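Probable transcriptional regulator, AsnC family (PDB 2DJW) is of unknown function but, as a stand-alone RAM domain of the Lrp/AsnC family, probably binds a small effector molecule and self-assembles. Local coordinates at the interface of chains A and B. Numbering follows the deposited sequence. Chains: chain A/B, probable transcriptional regulator, AsnC family.

The interface of chains A and B. Residues chain A 2, 49, 73, 75; chain B 2, 49-50, 73.
A:Val49 and B:Val49 meet near the two-fold axis of an apolar interface between two copies of the same RAM domain, a contact that probably holds the pair together as the dimer unit of the larger assembly. The two valines lie alongside each other, pointing opposite ways, CG2 of A:Val49 lying 3.5 Å from CG1 of B:Val49. In B:Val49, CG1 stands anti to the carbonyl carbon (chi1 -61°), which turns this branch toward A:Val49, while CG2 meets the CD1 tip of A:Ile2 end-on at 3.7 Å. The other branch of A:Val49, CG1, meets CD2 of B:Leu73 end to end (3.7 Å), and its CG2 also touches CD1 of B:Ile2 at 3.8 Å. An alanine in place of A:Val49 removes both branches and would probably open a gap beside CG1 of B:Val49 and CD1 of B:Ile2, with CD2 of B:Leu73 losing one of its neighbours. Beside the valines, A:Leu73 and B:Leu73 cross obliquely and touch through their CD2 methyls at 3.5 Å. Both leucines hold CG anti to the backbone N (chi1 -177° in A:Leu73), extending the branched ends toward the partner chain. At the margin, CB of A:Phe75 packs against the backbone carbonyl of B:Val49; no polar bond spans this patch. Each valine begins the 3-10 turn 49-51 ahead of helix 52-60, facing the partner's strands 2-10 and 66-77.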
loop_
_atom_site.group_PDB
_atom_site.type_symbol
_atom_site.label_atom_id
_atom_site.label_comp_id
_atom_site.label_asym_id
_atom_site.label_seq_id
_atom_site.Cartn_x
_atom_site.Cartn_y
_atom_site.Cartn_z
ATOM N N ILE A 2 25.002 1.537 19.331
ATOM C CA ILE A 2 23.633 1.411 18.845
ATOM C C ILE A 2 23.587 0.387 17.717
ATOM O O ILE A 2 24.516 0.295 16.928
ATOM C CB ILE A 2 23.061 2.773 18.361
ATOM C CG1 ILE A 2 23.006 3.767 19.527
ATOM C CG2 ILE A 2 21.685 2.592 17.738
ATOM C CD1 ILE A 2 22.650 5.188 19.113
ATOM N N VAL A 49 24.000 7.819 17.062
ATOM C CA VAL A 49 22.994 7.888 16.011
ATOM C C VAL A 49 23.594 8.522 14.774
ATOM O O VAL A 49 23.388 8.027 13.679
ATOM C CB VAL A 49 21.750 8.736 16.387
ATOM C CG1 VAL A 49 20.505 8.110 15.784
ATOM C CG2 VAL A 49 21.599 8.833 17.858
ATOM N N LEU A 73 16.117 1.404 13.436
ATOM C CA LEU A 73 17.083 1.664 14.491
ATOM C C LEU A 73 16.659 1.154 15.879
ATOM O O LEU A 73 15.618 1.511 16.394
ATOM C CB LEU A 73 17.474 3.155 14.535
ATOM C CG LEU A 73 18.554 3.467 15.582
ATOM C CD1 LEU A 73 19.701 4.260 15.057
ATOM C CD2 LEU A 73 18.005 4.108 16.897
ATOM N N PHE A 75 16.466 1.029 19.673
ATOM C CA PHE A 75 16.675 1.887 20.825
ATOM C C PHE A 75 16.686 1.124 22.178
ATOM O O PHE A 75 17.225 1.606 23.177
ATOM C CB PHE A 75 15.716 3.083 20.809
ATOM C CG PHE A 75 14.254 2.721 20.719
ATOM C CD1 PHE A 75 13.517 2.448 21.872
ATOM C CD2 PHE A 75 13.595 2.726 19.485
ATOM C CE1 PHE A 75 12.170 2.157 21.796
ATOM C CE2 PHE A 75 12.253 2.429 19.397
ATOM C CZ PHE A 75 11.535 2.141 20.557
ATOM N N ILE B 2 18.931 14.501 20.563
ATOM C CA ILE B 2 18.444 13.716 19.428
ATOM C C ILE B 2 16.966 14.051 19.254
ATOM O O ILE B 2 16.222 14.005 20.219
ATOM C CB ILE B 2 18.667 12.200 19.673
ATOM C CG1 ILE B 2 20.158 11.900 19.781
ATOM C CG2 ILE B 2 18.077 11.363 18.547
ATOM C CD1 ILE B 2 20.520 10.876 20.829
ATOM N N VAL B 49 18.874 7.826 22.523
ATOM C CA VAL B 49 17.803 7.164 21.788
ATOM C C VAL B 49 16.984 6.171 22.631
ATOM O O VAL B 49 15.824 5.944 22.312
ATOM C CB VAL B 49 18.272 6.503 20.441
ATOM C CG1 VAL B 49 18.841 7.562 19.504
ATOM C CG2 VAL B 49 19.286 5.350 20.670
ATOM N N GLU B 50 17.582 5.608 23.696
ATOM C CA GLU B 50 16.894 4.669 24.605
ATOM C C GLU B 50 15.621 5.292 25.100
ATOM O O GLU B 50 14.633 4.598 25.339
ATOM C CB GLU B 50 17.776 4.229 25.799
ATOM C CG GLU B 50 17.382 4.769 27.227
ATOM C CD GLU B 50 16.212 4.025 27.873
ATOM O OE1 GLU B 50 15.611 4.560 28.810
ATOM O OE2 GLU B 50 15.874 2.908 27.449
ATOM N N LEU B 73 13.105 8.859 13.283
ATOM C CA LEU B 73 14.248 9.314 14.054
ATOM C C LEU B 73 15.231 10.098 13.179
ATOM O O LEU B 73 15.685 9.605 12.152
ATOM C CB LEU B 73 14.933 8.134 14.735
ATOM C CG LEU B 73 16.108 8.512 15.650
ATOM C CD1 LEU B 73 15.626 9.226 16.919
ATOM C CD2 LEU B 73 16.949 7.292 15.990
#